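Local coordinates for [4Fe-4S]-dependent U34-ARNt thiolase (Methanococcus maripaludis, PDB 6SCY), which probably transfers sulfur to uridine 34 of tRNA, using a [4Fe-4S] cluster and, as in related PP-loop enzymes, ATP, at residues M85-I90 with I114-D119; M54-G59 with L81-V86. All blocks are in the same frame, centred on the assembly; numbering follows the deposited sequence.

Interaction 1. Residues M85-I90 with I114-D119; sequences MVNEGI and IVHFKD. With SF4 (iron/sulfur cluster), chain E.
E88 lays its CG over one face of the F117 ring, 3.9 Å from the ring centroid and offset toward the rim, a CH-pi contact. V86 meets the same ring at its edge and in its plane, CG1 lying 3.5 Å from F117 CD1; CG1 stands there because it is anti to the backbone N of V86 (chi1 -168°). Beyond CG the E88 chain bends at chi2, and its carboxylate reaches toward the iron-sulfur cluster, with E88 OE2 3.4 Å from sulfur S1 of the cluster. The two carboxylate oxygens are shared out in salt bridges, OE1 with R94 and OE2 with R149, two bridges that would limit its rotation beside the cluster.

On the sheet face that carries N87 and H116, the amide N87 ND2 donates to H116 ND1 over 3.2 Å. The donor lies near the imidazole plane, while the amide and ring planes stand 84° apart. At its other end the same amide takes a weak bond from G89 N to N87 OD1; both polar atoms of the amide are thus engaged, OD1 only weakly. These side chains are positioned by a parallel strand pair: V115 N donates to M85 O (2.9 Å), N87 N to V115 O, and F117 N to N87 O. That final bond carries the pairing one residue past the end of strand 111-116 and brings F117 alongside E88.

The contact joins the two strands of a right-handed beta-alpha-beta crossover in the PP-loop domain, 80-87 and the outermost strand 111-116. The connecting helix 95-108 packs on M85 and N87, whereas helix 141-159 covers V86 and V115 on the opposite face and also touches F117.

Interaction 2. Residues M54-G59 with L81-V86; sequences MGLSGG and LIAIMV. With SO4 (sulfate ion), chain L.
M54 and L56 pair with strand 81-86 in parallel: I84 N donates to M54 O (2.9 Å) and L56 N to I84 O (3.0 Å), while the bond from M54 N to I82 O is weak. The M54 side chain starts with CG between the backbone N and the carbonyl carbon (chi1 46°) and is extended beyond it. It crosses L81 at about a right angle, CE lying 3.8 Å from L81 CD2 and SD also close to the leucine branch. The same CE is 4.1 Å from A83 CB, and M65 and A66 of helix 60-75 pack against the methionine too. An alanine at M54 would probably open a gap between L81, A83 and that helix. Strand 51-55, helix 60-75 and strand 80-87 form a beta-alpha-beta unit of the PP-loop fold, where G55, L56 and S57, at the end of the first strand and just after it, are predicted to bind ATP. L56 packs on strand 80-87: CD1 touches A83 CB at 3.8 Å, and CB faces M85 CG more loosely. Past it, S57 OG gives a 2.7 Å hydrogen bond to sulfate O2, joined by a weak bond from N of G59, the N-cap residue of helix 60-75. The anion, probably from the crystallisation liquor, also accepts from S62 N, consistent with a phosphate site at the helix start.

Followed from the N terminus, the chain enters the sheet at strand 51-55, then passes through the loop 56-59 and back along helix 60-75 to strand 80-87, where interaction 2 closes the first beta-alpha-beta loop. Strand 80-87 then leads past the cluster-facing turn into helix 95-108 and strand 111-116, where interaction 1 closes the second. The two loops neither nest nor cross: they follow one another, meeting at the shared residues M85 and V86. With centres 12 Å apart, they place strand 80-87 between strand 51-55 on one side and strand 111-116 on the other; the predicted nucleotide loop and the cluster-contacting E88 both follow C-terminal ends of these strands.

Interaction 1. Residues M85-I90 with I114-D119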
ATOM      1  N   MET A  85      31.446  11.053   2.064  1.00 68.68           N
ATOM      2  CA  MET A  85      30.622  12.259   2.041  1.00 69.57           C
ATOM      3  C   MET A  85      30.562  12.760   0.600  1.00 77.64           C
ATOM      4  O   MET A  85      31.610  12.945  -0.024  1.00 77.83           O
ATOM      5  CB  MET A  85      31.199  13.343   2.962  1.00 71.57           C
ATOM      6  CG  MET A  85      31.144  12.994   4.427  1.00 74.74           C
ATOM      7  SD  MET A  85      32.616  12.084   4.925  1.00 78.33           S
ATOM      8  CE  MET A  85      32.684  12.511   6.619  1.00 74.73           C
ATOM      9  N   VAL A  86      29.347  12.957   0.060  1.00 76.65           N
ATOM     10  CA  VAL A  86      29.186  13.400  -1.325  1.00 77.73           C
ATOM     11  C   VAL A  86      28.671  14.842  -1.395  1.00 86.41           C
ATOM     12  O   VAL A  86      27.489  15.073  -1.157  1.00 86.80           O
ATOM     13  CB  VAL A  86      28.336  12.419  -2.188  1.00 81.08           C
ATOM     14  CG1 VAL A  86      28.430  12.765  -3.664  1.00 80.55           C
ATOM     15  CG2 VAL A  86      28.745  10.968  -1.963  1.00 80.99           C
ATOM     16  N   ASN A  87      29.547  15.812  -1.703  1.00 86.37           N
ATOM     17  CA  ASN A  87      29.114  17.204  -1.848  1.00 87.65           C
ATOM     18  C   ASN A  87      28.482  17.350  -3.222  1.00 95.66           C
ATOM     19  O   ASN A  87      29.179  17.312  -4.242  1.00 94.27           O
ATOM     20  CB  ASN A  87      30.268  18.202  -1.659  1.00 86.77           C
ATOM     21  CG  ASN A  87      29.941  19.625  -2.070  1.00 99.71           C
ATOM     22  OD1 ASN A  87      28.845  20.153  -1.831  1.00 85.48           O
ATOM     23  ND2 ASN A  87      30.899  20.275  -2.706  1.00 95.32           N
ATOM     24  N   GLU A  88      27.150  17.507  -3.241  1.00 96.88           N
ATOM     25  CA  GLU A  88      26.366  17.654  -4.470  1.00 98.88           C
ATOM     26  C   GLU A  88      26.742  18.911  -5.266  1.00108.22           C
ATOM     27  O   GLU A  88      26.417  19.003  -6.450  1.00108.05           O
ATOM     28  CB  GLU A  88      24.858  17.592  -4.184  1.00100.07           C
ATOM     29  CG  GLU A  88      24.389  16.229  -3.710  1.00109.30           C
ATOM     30  CD  GLU A  88      23.939  16.119  -2.265  1.00133.35           C
ATOM     31  OE1 GLU A  88      24.245  17.027  -1.459  1.00128.31           O
ATOM     32  OE2 GLU A  88      23.286  15.103  -1.932  1.00131.00           O
ATOM     33  N   GLY A  89      27.441  19.841  -4.610  1.00108.70           N
ATOM     34  CA  GLY A  89      27.902  21.089  -5.203  1.00110.37           C
ATOM     35  C   GLY A  89      26.793  22.078  -5.491  1.00119.03           C
ATOM     36  O   GLY A  89      27.063  23.150  -6.038  1.00119.05           O
ATOM     37  N   ILE A  90      25.538  21.740  -5.108  1.00118.69           N
ATOM     38  CA  ILE A  90      24.353  22.577  -5.310  1.00120.06           C
ATOM     39  C   ILE A  90      24.353  23.714  -4.265  1.00127.36           C
ATOM     40  O   ILE A  90      23.493  23.753  -3.378  1.00126.91           O
ATOM     41  CB  ILE A  90      23.019  21.745  -5.361  1.00123.44           C
ATOM     42  CG1 ILE A  90      23.188  20.390  -6.102  1.00123.88           C
ATOM     43  CG2 ILE A  90      21.880  22.563  -5.990  1.00124.59           C
ATOM     44  CD1 ILE A  90      22.015  19.374  -5.930  1.00130.85           C
ATOM     45  N   ILE A 114      35.852  12.591   1.195  1.00 82.85           N
ATOM     46  CA  ILE A 114      34.947  13.588   0.616  1.00 83.16           C
ATOM     47  C   ILE A 114      35.100  13.586  -0.906  1.00 87.96           C
ATOM     48  O   ILE A 114      36.164  13.922  -1.428  1.00 87.67           O
ATOM     49  CB  ILE A 114      35.090  15.008   1.225  1.00 86.17           C
ATOM     50  CG1 ILE A 114      35.215  14.969   2.775  1.00 86.39           C
ATOM     51  CG2 ILE A 114      33.924  15.901   0.762  1.00 86.73           C
ATOM     52  CD1 ILE A 114      36.082  16.059   3.366  1.00 91.61           C
ATOM     53  N   VAL A 115      34.036  13.173  -1.596  1.00 85.31           N
ATOM     54  CA  VAL A 115      33.955  13.065  -3.048  1.00 85.74           C
ATOM     55  C   VAL A 115      32.902  14.058  -3.522  1.00 92.81           C
ATOM     56  O   VAL A 115      31.865  14.203  -2.875  1.00 92.22           O
ATOM     57  CB  VAL A 115      33.632  11.603  -3.467  1.00 89.48           C
ATOM     58  CG1 VAL A 115      33.279  11.494  -4.944  1.00 89.23           C
ATOM     59  CG2 VAL A 115      34.788  10.671  -3.132  1.00 89.34           C
ATOM     60  N   HIS A 116      33.154  14.709  -4.671  1.00 92.22           N
ATOM     61  CA  HIS A 116      32.267  15.706  -5.278  1.00 93.17           C
ATOM     62  C   HIS A 116      31.480  15.175  -6.485  1.00 99.73           C
ATOM     63  O   HIS A 116      31.903  14.211  -7.131  1.00 99.25           O
ATOM     64  CB  HIS A 116      33.072  16.962  -5.659  1.00 93.83           C
ATOM     65  CG  HIS A 116      33.850  17.516  -4.513  1.00 97.36           C
ATOM     66  ND1 HIS A 116      33.253  18.316  -3.558  1.00 99.32           N
ATOM     67  CD2 HIS A 116      35.143  17.313  -4.168  1.00 99.32           C
ATOM     68  CE1 HIS A 116      34.205  18.595  -2.679  1.00 98.86           C
ATOM     69  NE2 HIS A 116      35.360  18.019  -3.006  1.00 99.13           N
ATOM     70  N   PHE A 117      30.325  15.814  -6.775  1.00 98.18           N
ATOM     71  CA  PHE A 117      29.457  15.503  -7.915  1.00 98.99           C
ATOM     72  C   PHE A 117      30.173  15.977  -9.190  1.00106.08           C
ATOM     73  O   PHE A 117      30.150  15.288 -10.213  1.00105.26           O
ATOM     74  CB  PHE A 117      28.100  16.227  -7.756  1.00100.61           C
ATOM     75  CG  PHE A 117      26.886  15.394  -7.384  1.00101.88           C
ATOM     76  CD1 PHE A 117      26.911  14.548  -6.282  1.00104.78           C
ATOM     77  CD2 PHE A 117      25.697  15.519  -8.086  1.00103.63           C
ATOM     78  CE1 PHE A 117      25.783  13.798  -5.926  1.00105.45           C
ATOM     79  CE2 PHE A 117      24.565  14.787  -7.716  1.00106.21           C
ATOM     80  CZ  PHE A 117      24.618  13.929  -6.643  1.00104.29           C
ATOM     81  N   LYS A 118      30.838  17.147  -9.097  1.00105.74           N
ATOM     82  CA  LYS A 118      31.600  17.777 -10.176  1.00107.17           C
ATOM     83  C   LYS A 118      32.842  16.973 -10.557  1.00115.18           C
ATOM     84  O   LYS A 118      33.231  16.973 -11.725  1.00114.97           O
ATOM     85  CB  LYS A 118      31.946  19.246  -9.842  1.00109.77           C
ATOM     86  CG  LYS A 118      32.596  19.481  -8.475  1.00126.59           C
ATOM     87  CD  LYS A 118      32.492  20.942  -8.034  1.00136.57           C
ATOM     88  CE  LYS A 118      33.072  21.170  -6.657  1.00145.34           C
ATOM     89  NZ  LYS A 118      32.764  22.532  -6.141  1.00152.04           N
ATOM     90  N   ASP A 119      33.446  16.272  -9.575  1.00114.99           N
ATOM     91  CA  ASP A 119      34.638  15.433  -9.753  1.00116.11           C
ATOM     92  C   ASP A 119      34.328  14.176 -10.583  1.00122.59           C
ATOM     93  O   ASP A 119      35.236  13.617 -11.208  1.00122.40           O
ATOM     94  CB  ASP A 119      35.238  15.056  -8.386  1.00117.95           C
ATOM     95  CG  ASP A 119      36.572  14.345  -8.476  1.00129.85           C
ATOM     96  OD1 ASP A 119      37.590  15.024  -8.740  1.00130.83           O
ATOM     97  OD2 ASP A 119      36.599  13.109  -8.292  1.00136.17           O
TER
HETATM   98 FE1  SF4 E 403      16.890  16.199  -3.431  0.80103.28          FE
HETATM   99 FE2  SF4 E 403      19.609  16.016  -3.802  0.80103.10          FE
HETATM  100 FE3  SF4 E 403      18.535  15.511  -1.327  0.70104.12          FE
HETATM  101 FE4  SF4 E 403      18.556  18.078  -2.312  0.80103.45          FE
HETATM  102  S1  SF4 E 403      20.386  16.787  -1.783  0.80103.85           S
HETATM  103  S2  SF4 E 403      16.795  17.023  -1.284  0.80103.54           S
HETATM  104  S3  SF4 E 403      18.225  17.693  -4.556  0.80103.59           S
HETATM  105  S4  SF4 E 403      18.189  14.301  -3.253  0.80103.45           S

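Interaction 2. Residues M54-G59 with L81-V86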
ATOM      1  N   MET A  54      30.360   3.681   4.122  1.00 44.59           N
ATOM      2  CA  MET A  54      29.098   4.191   4.641  1.00 44.30           C
ATOM      3  C   MET A  54      28.828   5.612   4.227  1.00 51.22           C
ATOM      4  O   MET A  54      29.637   6.498   4.489  1.00 51.70           O
ATOM      5  CB  MET A  54      28.961   4.003   6.164  1.00 45.91           C
ATOM      6  CG  MET A  54      30.160   4.397   6.952  1.00 48.87           C
ATOM      7  SD  MET A  54      29.816   4.303   8.710  1.00 52.63           S
ATOM      8  CE  MET A  54      31.168   5.225   9.306  1.00 49.34           C
ATOM      9  N   GLY A  55      27.699   5.805   3.554  1.00 49.71           N
ATOM     10  CA  GLY A  55      27.254   7.107   3.084  1.00 50.93           C
ATOM     11  C   GLY A  55      26.847   7.984   4.246  1.00 57.85           C
ATOM     12  O   GLY A  55      25.802   7.756   4.860  1.00 57.34           O
ATOM     13  N   LEU A  56      27.707   8.962   4.576  1.00 56.26           N
ATOM     14  CA  LEU A  56      27.514   9.931   5.650  1.00 57.01           C
ATOM     15  C   LEU A  56      27.117  11.291   5.081  1.00 67.01           C
ATOM     16  O   LEU A  56      27.711  11.750   4.094  1.00 68.52           O
ATOM     17  CB  LEU A  56      28.797  10.065   6.466  1.00 56.47           C
ATOM     18  CG  LEU A  56      28.837   9.302   7.764  1.00 60.48           C
ATOM     19  CD1 LEU A  56      29.096   7.843   7.526  1.00 60.47           C
ATOM     20  CD2 LEU A  56      29.890   9.873   8.677  1.00 62.78           C
ATOM     21  N   SER A  57      26.108  11.936   5.700  1.00 64.94           N
ATOM     22  CA  SER A  57      25.625  13.240   5.253  1.00 65.08           C
ATOM     23  C   SER A  57      25.524  14.285   6.380  1.00 70.80           C
ATOM     24  O   SER A  57      25.039  15.395   6.139  1.00 72.26           O
ATOM     25  CB  SER A  57      24.309  13.095   4.501  1.00 68.25           C
ATOM     26  OG  SER A  57      23.328  12.481   5.318  1.00 77.68           O
ATOM     27  N   GLY A  58      25.996  13.934   7.580  1.00 66.40           N
ATOM     28  CA  GLY A  58      26.012  14.840   8.725  1.00 65.90           C
ATOM     29  C   GLY A  58      24.805  14.856   9.650  1.00 69.08           C
ATOM     30  O   GLY A  58      24.899  15.361  10.775  1.00 69.14           O
ATOM     31  N   GLY A  59      23.684  14.307   9.190  1.00 64.66           N
ATOM     32  CA  GLY A  59      22.450  14.249   9.967  1.00 64.14           C
ATOM     33  C   GLY A  59      22.485  13.202  11.056  1.00 67.21           C
ATOM     34  O   GLY A  59      23.378  12.347  11.058  1.00 67.42           O
ATOM     35  N   LEU A  81      36.092   0.173   8.221  1.00 57.08           N
ATOM     36  CA  LEU A  81      34.932   1.054   8.084  1.00 56.91           C
ATOM     37  C   LEU A  81      35.384   2.383   7.457  1.00 62.59           C
ATOM     38  O   LEU A  81      36.222   3.084   8.024  1.00 62.56           O
ATOM     39  CB  LEU A  81      34.284   1.262   9.469  1.00 56.49           C
ATOM     40  CG  LEU A  81      32.847   1.754   9.528  1.00 60.26           C
ATOM     41  CD1 LEU A  81      31.892   0.712   9.027  1.00 60.53           C
ATOM     42  CD2 LEU A  81      32.464   2.101  10.943  1.00 61.36           C
ATOM     43  N   ILE A  82      34.882   2.687   6.255  1.00 60.18           N
ATOM     44  CA  ILE A  82      35.221   3.909   5.523  1.00 60.67           C
ATOM     45  C   ILE A  82      33.957   4.757   5.392  1.00 65.26           C
ATOM     46  O   ILE A  82      32.897   4.210   5.112  1.00 65.24           O
ATOM     47  CB  ILE A  82      35.859   3.601   4.129  1.00 64.25           C
ATOM     48  CG1 ILE A  82      36.927   2.500   4.214  1.00 65.35           C
ATOM     49  CG2 ILE A  82      36.451   4.872   3.476  1.00 65.33           C
ATOM     50  CD1 ILE A  82      37.196   1.792   2.886  1.00 77.00           C
ATOM     51  N   ALA A  83      34.056   6.083   5.590  1.00 62.17           N
ATOM     52  CA  ALA A  83      32.915   6.992   5.458  1.00 62.00           C
ATOM     53  C   ALA A  83      33.044   7.818   4.197  1.00 65.81           C
ATOM     54  O   ALA A  83      34.116   8.351   3.927  1.00 65.79           O
ATOM     55  CB  ALA A  83      32.818   7.902   6.669  1.00 62.80           C
ATOM     56  N   ILE A  84      31.970   7.906   3.413  1.00 62.82           N
ATOM     57  CA  ILE A  84      31.963   8.681   2.170  1.00 63.34           C
ATOM     58  C   ILE A  84      30.955   9.814   2.250  1.00 70.49           C
ATOM     59  O   ILE A  84      29.756   9.567   2.437  1.00 70.60           O
ATOM     60  CB  ILE A  84      31.740   7.837   0.881  1.00 65.88           C
ATOM     61  CG1 ILE A  84      32.505   6.497   0.889  1.00 65.69           C
ATOM     62  CG2 ILE A  84      32.072   8.667  -0.363  1.00 66.41           C
ATOM     63  CD1 ILE A  84      31.704   5.350   0.294  1.00 68.51           C
ATOM     64  N   MET A  85      31.446  11.053   2.064  1.00 68.68           N
ATOM     65  CA  MET A  85      30.622  12.259   2.041  1.00 69.57           C
ATOM     66  C   MET A  85      30.562  12.760   0.600  1.00 77.64           C
ATOM     67  O   MET A  85      31.610  12.945  -0.024  1.00 77.83           O
ATOM     68  CB  MET A  85      31.199  13.343   2.962  1.00 71.57           C
ATOM     69  CG  MET A  85      31.144  12.994   4.427  1.00 74.74           C
ATOM     70  SD  MET A  85      32.616  12.084   4.925  1.00 78.33           S
ATOM     71  CE  MET A  85      32.684  12.511   6.619  1.00 74.73           C
ATOM     72  N   VAL A  86      29.347  12.957   0.060  1.00 76.65           N
ATOM     73  CA  VAL A  86      29.186  13.400  -1.325  1.00 77.73           C
ATOM     74  C   VAL A  86      28.671  14.842  -1.395  1.00 86.41           C
ATOM     75  O   VAL A  86      27.489  15.073  -1.157  1.00 86.80           O
ATOM     76  CB  VAL A  86      28.336  12.419  -2.188  1.00 81.08           C
ATOM     77  CG1 VAL A  86      28.430  12.765  -3.664  1.00 80.55           C
ATOM     78  CG2 VAL A  86      28.745  10.968  -1.963  1.00 80.99           C
TER
HETATM   79  S   SO4 L 410      20.652  12.016   7.529  1.00149.05           S
HETATM   80  O1  SO4 L 410      21.498  10.825   7.538  1.00148.52           O
HETATM   81  O2  SO4 L 410      21.446  13.161   7.114  1.00149.42           O
HETATM   82  O3  SO4 L 410      20.096  12.256   8.860  1.00148.78           O
HETATM   83  O4  SO4 L 410      19.556  11.839   6.586  1.00149.66           O